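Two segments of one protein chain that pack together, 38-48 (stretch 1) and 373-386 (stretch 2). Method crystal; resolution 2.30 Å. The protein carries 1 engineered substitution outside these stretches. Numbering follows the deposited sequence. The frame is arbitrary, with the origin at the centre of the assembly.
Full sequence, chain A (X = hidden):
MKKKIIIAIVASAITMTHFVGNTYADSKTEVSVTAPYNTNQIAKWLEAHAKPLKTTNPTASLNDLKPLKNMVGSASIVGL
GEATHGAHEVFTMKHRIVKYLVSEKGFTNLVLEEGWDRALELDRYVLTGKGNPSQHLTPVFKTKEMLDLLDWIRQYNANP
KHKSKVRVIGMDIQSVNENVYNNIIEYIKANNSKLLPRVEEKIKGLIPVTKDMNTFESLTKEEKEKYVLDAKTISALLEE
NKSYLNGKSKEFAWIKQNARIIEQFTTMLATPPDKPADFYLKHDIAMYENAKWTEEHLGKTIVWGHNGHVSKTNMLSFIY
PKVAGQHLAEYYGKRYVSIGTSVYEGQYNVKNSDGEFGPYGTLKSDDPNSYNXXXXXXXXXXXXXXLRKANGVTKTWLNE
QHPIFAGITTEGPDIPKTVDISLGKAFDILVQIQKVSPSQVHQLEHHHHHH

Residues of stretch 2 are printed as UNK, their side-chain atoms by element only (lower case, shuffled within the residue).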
ATOM      1  N   ASN A  38      30.026   8.330 -16.039  1.00 29.63           N
ATOM      2  CA  ASN A  38      29.286   8.796 -17.210  1.00 29.61           C
ATOM      3  C   ASN A  38      27.909   8.135 -17.267  1.00 28.00           C
ATOM      4  O   ASN A  38      27.800   6.947 -17.587  1.00 23.53           O
ATOM      5  CB  ASN A  38      30.085   8.437 -18.467  1.00 29.04           C
ATOM      6  CG  ASN A  38      29.455   8.958 -19.732  1.00 29.95           C
ATOM      7  OD1 ASN A  38      28.389   9.575 -19.704  1.00 35.87           O
ATOM      8  ND2 ASN A  38      30.112   8.715 -20.861  1.00 34.53           N
ATOM      9  N   THR A  39      26.866   8.914 -16.978  1.00 26.28           N
ATOM     10  CA  THR A  39      25.490   8.413 -16.972  1.00 29.10           C
ATOM     11  C   THR A  39      25.012   7.808 -18.295  1.00 29.02           C
ATOM     12  O   THR A  39      24.004   7.105 -18.317  1.00 29.40           O
ATOM     13  CB  THR A  39      24.485   9.521 -16.566  1.00 27.73           C
ATOM     14  OG1 THR A  39      24.587  10.617 -17.482  1.00 29.99           O
ATOM     15  CG2 THR A  39      24.762  10.009 -15.150  1.00 21.49           C
ATOM     16  N   ASN A  40      25.698   8.096 -19.397  1.00 27.71           N
ATOM     17  CA  ASN A  40      25.293   7.519 -20.670  1.00 28.10           C
ATOM     18  C   ASN A  40      25.755   6.068 -20.689  1.00 28.36           C
ATOM     19  O   ASN A  40      25.125   5.218 -21.318  1.00 26.21           O
ATOM     20  CB  ASN A  40      25.905   8.291 -21.840  1.00 29.87           C
ATOM     21  CG  ASN A  40      25.330   9.690 -21.979  1.00 33.70           C
ATOM     22  OD1 ASN A  40      24.118   9.866 -22.109  1.00 32.38           O
ATOM     23  ND2 ASN A  40      26.202  10.696 -21.949  1.00 28.94           N
ATOM     24  N   GLN A  41      26.854   5.792 -19.986  1.00 26.77           N
ATOM     25  CA  GLN A  41      27.397   4.438 -19.898  1.00 28.21           C
ATOM     26  C   GLN A  41      26.570   3.627 -18.906  1.00 27.63           C
ATOM     27  O   GLN A  41      26.373   2.420 -19.067  1.00 26.76           O
ATOM     28  CB  GLN A  41      28.860   4.468 -19.440  1.00 29.53           C
ATOM     29  CG  GLN A  41      29.790   5.089 -20.463  1.00 40.51           C
ATOM     30  CD  GLN A  41      29.751   4.359 -21.797  1.00 47.70           C
ATOM     31  OE1 GLN A  41      30.293   3.262 -21.934  1.00 48.76           O
ATOM     32  NE2 GLN A  41      29.093   4.961 -22.784  1.00 45.02           N
ATOM     33  N   ILE A  42      26.086   4.305 -17.874  1.00 27.09           N
ATOM     34  CA  ILE A  42      25.268   3.653 -16.862  1.00 25.35           C
ATOM     35  C   ILE A  42      24.004   3.115 -17.531  1.00 24.26           C
ATOM     36  O   ILE A  42      23.594   1.984 -17.277  1.00 19.14           O
ATOM     37  CB  ILE A  42      24.874   4.649 -15.748  1.00 24.43           C
ATOM     38  CG1 ILE A  42      26.113   5.019 -14.925  1.00 24.66           C
ATOM     39  CG2 ILE A  42      23.789   4.051 -14.869  1.00 24.04           C
ATOM     40  CD1 ILE A  42      25.889   6.158 -13.944  1.00 23.29           C
ATOM     41  N   ALA A  43      23.405   3.935 -18.396  1.00 25.43           N
ATOM     42  CA  ALA A  43      22.183   3.563 -19.105  1.00 26.61           C
ATOM     43  C   ALA A  43      22.399   2.365 -20.026  1.00 29.64           C
ATOM     44  O   ALA A  43      21.443   1.686 -20.406  1.00 28.64           O
ATOM     45  CB  ALA A  43      21.665   4.745 -19.904  1.00 23.90           C
ATOM     46  N   LYS A  44      23.653   2.114 -20.391  1.00 29.61           N
ATOM     47  CA  LYS A  44      23.980   0.992 -21.258  1.00 31.62           C
ATOM     48  C   LYS A  44      24.174  -0.264 -20.421  1.00 27.88           C
ATOM     49  O   LYS A  44      23.913  -1.373 -20.884  1.00 32.07           O
ATOM     50  CB  LYS A  44      25.244   1.293 -22.070  1.00 34.09           C
ATOM     51  CG  LYS A  44      25.043   2.346 -23.157  1.00 39.19           C
ATOM     52  CD  LYS A  44      25.356   1.768 -24.531  1.00 50.37           C
ATOM     53  CE  LYS A  44      24.785   2.618 -25.672  1.00 57.77           C
ATOM     54  NZ  LYS A  44      25.754   3.581 -26.272  1.00 57.43           N
ATOM     55  N   TRP A  45      24.632  -0.084 -19.186  1.00 28.53           N
ATOM     56  CA  TRP A  45      24.839  -1.203 -18.269  1.00 24.63           C
ATOM     57  C   TRP A  45      23.454  -1.693 -17.845  1.00 22.89           C
ATOM     58  O   TRP A  45      23.226  -2.893 -17.686  1.00 23.71           O
ATOM     59  CB  TRP A  45      25.623  -0.729 -17.043  1.00 24.07           C
ATOM     60  CG  TRP A  45      25.947  -1.795 -16.037  1.00 24.33           C
ATOM     61  CD1 TRP A  45      27.151  -2.424 -15.867  1.00 27.19           C
ATOM     62  CD2 TRP A  45      25.067  -2.338 -15.042  1.00 21.94           C
ATOM     63  NE1 TRP A  45      27.076  -3.320 -14.823  1.00 26.04           N
ATOM     64  CE2 TRP A  45      25.809  -3.285 -14.299  1.00 20.31           C
ATOM     65  CE3 TRP A  45      23.726  -2.113 -14.702  1.00 27.68           C
ATOM     66  CZ2 TRP A  45      25.254  -4.010 -13.238  1.00 21.75           C
ATOM     67  CZ3 TRP A  45      23.170  -2.835 -13.643  1.00 23.44           C
ATOM     68  CH2 TRP A  45      23.937  -3.770 -12.924  1.00 27.54           C
ATOM     69  N   LEU A  46      22.536  -0.746 -17.668  1.00 21.34           N
ATOM     70  CA  LEU A  46      21.162  -1.051 -17.277  1.00 21.25           C
ATOM     71  C   LEU A  46      20.471  -1.869 -18.359  1.00 22.03           C
ATOM     72  O   LEU A  46      19.691  -2.775 -18.063  1.00 21.12           O
ATOM     73  CB  LEU A  46      20.372   0.238 -17.055  1.00 19.84           C
ATOM     74  CG  LEU A  46      20.812   1.151 -15.914  1.00 16.62           C
ATOM     75  CD1 LEU A  46      20.065   2.467 -16.005  1.00 19.99           C
ATOM     76  CD2 LEU A  46      20.556   0.472 -14.582  1.00 16.85           C
ATOM     77  N   GLU A  47      20.766  -1.544 -19.613  1.00 23.01           N
ATOM     78  CA  GLU A  47      20.175  -2.235 -20.751  1.00 25.93           C
ATOM     79  C   GLU A  47      20.644  -3.689 -20.831  1.00 24.61           C
ATOM     80  O   GLU A  47      19.870  -4.589 -21.161  1.00 24.83           O
ATOM     81  CB  GLU A  47      20.544  -1.500 -22.039  1.00 25.56           C
ATOM     82  CG  GLU A  47      19.406  -1.390 -23.033  1.00 36.68           C
ATOM     83  CD  GLU A  47      19.644  -0.307 -24.064  1.00 42.08           C
ATOM     84  OE1 GLU A  47      20.141   0.775 -23.685  1.00 48.78           O
ATOM     85  OE2 GLU A  47      19.321  -0.532 -25.248  1.00 45.29           O
ATOM     86  N   ALA A  48      21.915  -3.908 -20.524  1.00 23.90           N
ATOM     87  CA  ALA A  48      22.489  -5.244 -20.571  1.00 25.62           C
ATOM     88  C   ALA A  48      22.030  -6.132 -19.418  1.00 26.12           C
ATOM     89  O   ALA A  48      22.077  -7.355 -19.522  1.00 29.23           O
ATOM     90  CB  ALA A  48      24.013  -5.150 -20.578  1.00 25.81           C
ATOM     91  N   UNK A 373      15.010   9.895 -16.530  1.00 10.61           N
ATOM     92  CA  UNK A 373      15.674  10.098 -17.812  1.00  9.71           C
ATOM     93  C   UNK A 373      16.634   8.949 -18.103  1.00 11.09           C
ATOM     94  O   UNK A 373      16.616   8.365 -19.187  1.00  9.26           O
ATOM     95  c   UNK A 373      19.104  11.532 -20.572  1.00 16.46           C
ATOM     96  o   UNK A 373      18.968  12.440 -22.795  1.00 19.58           O
ATOM     97  c   UNK A 373      17.166  11.700 -19.104  1.00 14.21           C
ATOM     98  c   UNK A 373      16.493  12.373 -20.123  1.00 16.48           C
ATOM     99  c   UNK A 373      17.098  12.622 -21.345  1.00 20.97           C
ATOM    100  c   UNK A 373      18.482  11.284 -19.343  1.00 12.77           C
ATOM    101  c   UNK A 373      16.477  11.398 -17.792  1.00 12.53           C
ATOM    102  c   UNK A 373      18.397  12.202 -21.569  1.00 17.31           C
ATOM    103  N   UNK A 374      17.487   8.650 -17.129  1.00 11.57           N
ATOM    104  CA  UNK A 374      18.478   7.603 -17.271  1.00  9.25           C
ATOM    105  C   UNK A 374      17.869   6.232 -17.568  1.00 11.96           C
ATOM    106  O   UNK A 374      18.268   5.582 -18.537  1.00  7.43           O
ATOM    107  c   UNK A 374      21.032   9.140 -14.778  1.00 10.06           C
ATOM    108  c   UNK A 374      20.303   6.377 -16.049  1.00 10.84           C
ATOM    109  c   UNK A 374      20.198   8.899 -16.024  1.00 11.90           C
ATOM    110  c   UNK A 374      19.387   7.592 -16.031  1.00 10.91           C
ATOM    111  N   UNK A 375      16.912   5.787 -16.755  1.00 10.99           N
ATOM    112  CA  UNK A 375      16.260   4.503 -17.016  1.00 11.18           C
ATOM    113  C   UNK A 375      15.423   4.643 -18.293  1.00 11.11           C
ATOM    114  O   UNK A 375      15.158   3.664 -18.990  1.00 11.56           O
ATOM    115  c   UNK A 375      17.429   1.947 -12.763  1.00 13.45           C
ATOM    116  c   UNK A 375      15.350   4.107 -15.845  1.00  9.76           C
ATOM    117  c   UNK A 375      16.712   4.027 -13.728  1.00  6.56           C
ATOM    118  c   UNK A 375      17.393   3.338 -12.738  1.00  8.30           C
ATOM    119  c   UNK A 375      16.099   1.961 -14.769  1.00 10.80           C
ATOM    120  c   UNK A 375      16.058   3.349 -14.754  1.00  8.39           C
ATOM    121  c   UNK A 375      16.781   1.256 -13.779  1.00 17.66           C
ATOM    122  N   UNK A 376      15.019   5.872 -18.596  1.00 12.03           N
ATOM    123  CA  UNK A 376      14.226   6.124 -19.785  1.00 11.09           C
ATOM    124  C   UNK A 376      14.994   5.961 -21.087  1.00 12.75           C
ATOM    125  O   UNK A 376      14.390   5.926 -22.159  1.00 15.60           O
ATOM    126  N   UNK A 377      16.319   5.874 -21.009  1.00 13.20           N
ATOM    127  CA  UNK A 377      17.124   5.705 -22.213  1.00 15.13           C
ATOM    128  C   UNK A 377      17.325   4.231 -22.582  1.00 17.91           C
ATOM    129  O   UNK A 377      17.921   3.923 -23.619  1.00 17.86           O
ATOM    130  c   UNK A 377      18.483   6.392 -22.054  1.00 16.84           C
ATOM    131  c   UNK A 377      17.479   8.568 -22.861  1.00 20.48           C
ATOM    132  o   UNK A 377      16.320   8.854 -22.563  1.00 31.04           O
ATOM    133  c   UNK A 377      18.396   7.902 -21.853  1.00 14.41           C
ATOM    134  n   UNK A 377      17.987   8.800 -24.065  1.00 24.55           N
ATOM    135  N   UNK A 378      16.841   3.325 -21.733  1.00 15.17           N
ATOM    136  CA  UNK A 378      16.951   1.898 -22.016  1.00 15.44           C
ATOM    137  C   UNK A 378      15.989   1.605 -23.166  1.00 15.86           C
ATOM    138  O   UNK A 378      14.825   1.992 -23.106  1.00 16.41           O
ATOM    139  c   UNK A 378      16.565   1.054 -20.784  1.00 17.18           C
ATOM    140  c   UNK A 378      17.614   1.238 -19.692  1.00 14.49           C
ATOM    141  c   UNK A 378      16.451  -0.416 -21.168  1.00 14.73           C
ATOM    142  N   UNK A 379      16.465   0.929 -24.210  1.00 18.30           N
ATOM    143  CA  UNK A 379      15.628   0.641 -25.368  1.00 17.85           C
ATOM    144  C   UNK A 379      14.671  -0.537 -25.232  1.00 17.23           C
ATOM    145  O   UNK A 379      14.708  -1.485 -26.015  1.00 14.27           O
ATOM    146  c   UNK A 379      16.499   0.456 -26.609  1.00 17.80           C
ATOM    147  c   UNK A 379      15.994   1.231 -27.814  1.00 23.65           C
ATOM    148  c   UNK A 379      16.872   2.236 -29.965  1.00 17.12           C
ATOM    149  n   UNK A 379      15.554   2.471 -30.577  1.00 21.04           N
ATOM    150  c   UNK A 379      16.930   1.057 -29.001  1.00 26.69           C
ATOM    151  N   UNK A 380      13.793  -0.447 -24.243  1.00 16.41           N
ATOM    152  CA  UNK A 380      12.805  -1.480 -24.003  1.00 16.91           C
ATOM    153  C   UNK A 380      11.546  -0.812 -23.460  1.00 13.79           C
ATOM    154  O   UNK A 380      11.628   0.063 -22.603  1.00 12.18           O
ATOM    155  c   UNK A 380      15.030  -4.263 -22.402  1.00 26.22           C
ATOM    156  c   UNK A 380      13.341  -2.505 -23.003  1.00 17.65           C
ATOM    157  n   UNK A 380      17.425  -4.427 -23.149  1.00 39.77           N
ATOM    158  c   UNK A 380      14.576  -3.268 -23.471  1.00 17.01           C
ATOM    159  c   UNK A 380      16.160  -5.167 -22.893  1.00 33.61           C
ATOM    160  N   UNK A 381      10.392  -1.217 -23.982  1.00 15.91           N
ATOM    161  CA  UNK A 381       9.114  -0.661 -23.559  1.00 15.74           C
ATOM    162  C   UNK A 381       8.904  -0.815 -22.056  1.00 15.69           C
ATOM    163  O   UNK A 381       8.503   0.133 -21.389  1.00 15.09           O
ATOM    164  c   UNK A 381       7.973  -0.989 -25.798  1.00 24.06           C
ATOM    165  c   UNK A 381       7.975  -1.341 -24.322  1.00 14.39           C
ATOM    166  o   UNK A 381       8.303   0.170 -26.136  1.00 26.82           O
ATOM    167  o   UNK A 381       7.631  -1.865 -26.624  1.00 25.95           O
ATOM    168  N   UNK A 382       9.168  -2.015 -21.540  1.00 13.72           N
ATOM    169  CA  UNK A 382       9.032  -2.323 -20.115  1.00 15.17           C
ATOM    170  C   UNK A 382      10.110  -3.336 -19.736  1.00 13.17           C
ATOM    171  O   UNK A 382      10.481  -4.195 -20.540  1.00 12.64           O
ATOM    172  o   UNK A 382       6.514  -3.667 -22.249  1.00 18.93           O
ATOM    173  n   UNK A 382       5.576  -1.637 -22.481  1.00 25.38           N
ATOM    174  c   UNK A 382       7.672  -2.961 -19.793  1.00 16.47           C
ATOM    175  c   UNK A 382       6.185  -2.574 -21.772  1.00 15.89           C
ATOM    176  c   UNK A 382       6.445  -2.252 -20.326  1.00 24.98           C
ATOM    177  N   UNK A 383      10.598  -3.242 -18.504  1.00  9.87           N
ATOM    178  CA  UNK A 383      11.618  -4.164 -18.023  1.00  8.22           C
ATOM    179  C   UNK A 383      11.818  -3.994 -16.531  1.00  9.84           C
ATOM    180  O   UNK A 383      11.395  -2.995 -15.950  1.00  9.16           O
ATOM    181  c   UNK A 383      12.955  -3.910 -18.730  1.00  7.51           C
ATOM    182  c   UNK A 383      14.490  -2.403 -17.423  1.00 12.87           C
ATOM    183  c   UNK A 383      15.043  -1.155 -17.140  1.00  9.60           C
ATOM    184  c   UNK A 383      13.551  -2.558 -18.437  1.00  8.87           C
ATOM    185  c   UNK A 383      14.655  -0.040 -17.875  1.00 11.41           C
ATOM    186  c   UNK A 383      13.167  -1.435 -19.166  1.00 10.09           C
ATOM    187  c   UNK A 383      13.713  -0.180 -18.892  1.00  8.05           C
ATOM    188  N   UNK A 384      12.431  -4.989 -15.901  1.00  8.94           N
ATOM    189  CA  UNK A 384      12.726  -4.871 -14.489  1.00 10.81           C
ATOM    190  C   UNK A 384      14.172  -5.272 -14.269  1.00 10.88           C
ATOM    191  O   UNK A 384      14.815  -5.837 -15.162  1.00  9.89           O
ATOM    192  c   UNK A 384      12.325  -8.017 -12.867  1.00  9.01           C
ATOM    193  c   UNK A 384      11.810  -7.175 -13.848  1.00 12.64           C
ATOM    194  c   UNK A 384      12.267  -9.399 -13.011  1.00 16.57           C
ATOM    195  c   UNK A 384      11.691  -9.952 -14.154  1.00 10.92           C
ATOM    196  c   UNK A 384      11.245  -7.742 -14.989  1.00 11.61           C
ATOM    197  c   UNK A 384      11.765  -5.690 -13.619  1.00  9.35           C
ATOM    198  c   UNK A 384      11.181  -9.121 -15.142  1.00  8.61           C
ATOM    199  N   UNK A 385      14.696  -4.966 -13.092  1.00  9.07           N
ATOM    200  CA  UNK A 385      16.087  -5.267 -12.810  1.00 14.32           C
ATOM    201  C   UNK A 385      16.346  -5.348 -11.321  1.00 13.93           C
ATOM    202  O   UNK A 385      15.675  -4.682 -10.529  1.00 14.54           O
ATOM    203  c   UNK A 385      16.991  -4.178 -13.425  1.00 15.95           C
ATOM    204  c   UNK A 385      18.450  -4.420 -13.045  1.00 17.22           C
ATOM    205  c   UNK A 385      16.524  -2.805 -12.967  1.00 17.05           C
ATOM    206  c   UNK A 385      19.428  -3.732 -13.983  1.00 21.10           C
ATOM    207  N   UNK A 386      17.323  -6.168 -10.945  1.00 13.00           N
ATOM    208  CA  UNK A 386      17.683  -6.323  -9.543  1.00 12.84           C
ATOM    209  C   UNK A 386      18.754  -5.283  -9.217  1.00 14.89           C
ATOM    210  O   UNK A 386      19.913  -5.424  -9.622  1.00 11.34           O
ATOM    211  c   UNK A 386      18.311  -8.052  -7.800  1.00 15.60           C
ATOM    212  o   UNK A 386      18.552  -7.127  -6.998  1.00 13.13           O
ATOM    213  o   UNK A 386      18.138  -9.237  -7.443  1.00 20.17           O
ATOM    214  c   UNK A 386      18.243  -7.722  -9.282  1.00 12.89           C
TER
HETATM  215  O   HOH W   1      19.681  -5.913 -23.757  1.00 29.70           O

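Position 373 carries one carbon, then a six-carbon ring bearing one oxygen. It makes no close contact with stretch 1. It is Tyr 373.

Position 374 has four carbons, forked at the first, with one arm two carbons long. The longer arm ends 3.8 Å from Thr 39 CG2, and the short arm lies 3.9 Å from Leu 46 CD1. This is Ile 374; the atoms are CD1 and CG2. Ile 374 CG2 also lies 4.4 Å from Ala 43 CB.

Position 375 has one carbon and a plain six-carbon ring. Leu 46 CD1 sits over one ring face, 4.0 Å from the centroid and almost on the ring normal. It is Phe 375. Its CB points away, but the ring comes back to meet the leucine.

Position 376 has no side-chain atoms and does not touch stretch 1. It is Gly 376.

Position 377 has three carbons, the third carrying one oxygen and one nitrogen. Its CB is 4.2 Å from Ala 43 CB. The end of the side chain leads away; the residue is exposed. It is Gln 377.

Position 378 has one carbon carrying two more. One methyl is 3.6 Å from Glu 47 CG, the other 3.9 Å from Leu 46 CB. It is Val 378, with CG1 and CG2 in that order.

Position 379 has four carbons in a row ending in nitrogen. Its CB is 3.3 Å from Glu 47 OE2, and its backbone N gives that oxygen, Glu 47 OE2, a weak hydrogen bond of 3.4 Å. The side-chain end leads away. It is Lys 379.

Position 380 has the same chain, but its CA-to-CB bond points toward stretch 1. The terminal nitrogen lies 3.2 Å from Glu 47 O. It is Lys 380. Lys 380 NZ donates a hydrogen bond to Glu 47 O, and a water bridges the same two atoms.

Position 381 has two carbons, the second carrying two oxygens. It is out of reach: Asp 381.

Position 382 has three carbons, the third carrying one oxygen and one nitrogen. Also out of reach, it is Gln 382.

Position 383 has one carbon and a six-carbon ring. Without close contact, it is Phe 383.

Position 384 repeats that pattern, out of reach. It is Phe 384.

Position 385 has four carbons, forked at the first. The end of its longer arm is 3.9 Å from Trp 45 CZ3. It is Ile 385, and that atom, CD1, is 4.4 Å from Leu 46 CD2.

Position 386 has two carbons, the second carrying two oxygens. Without contact here, it is Asp 386.

The contact centers on Leu 46, packed among Ile 374, Phe 375, Val 378 and Ile 385. Glu 47 adds the polar part, receiving Lys 380 on its carbonyl and the backbone of Lys 379 on its carboxylate.

Stretch 2 (373-386) YIFGQVKKDQFFID
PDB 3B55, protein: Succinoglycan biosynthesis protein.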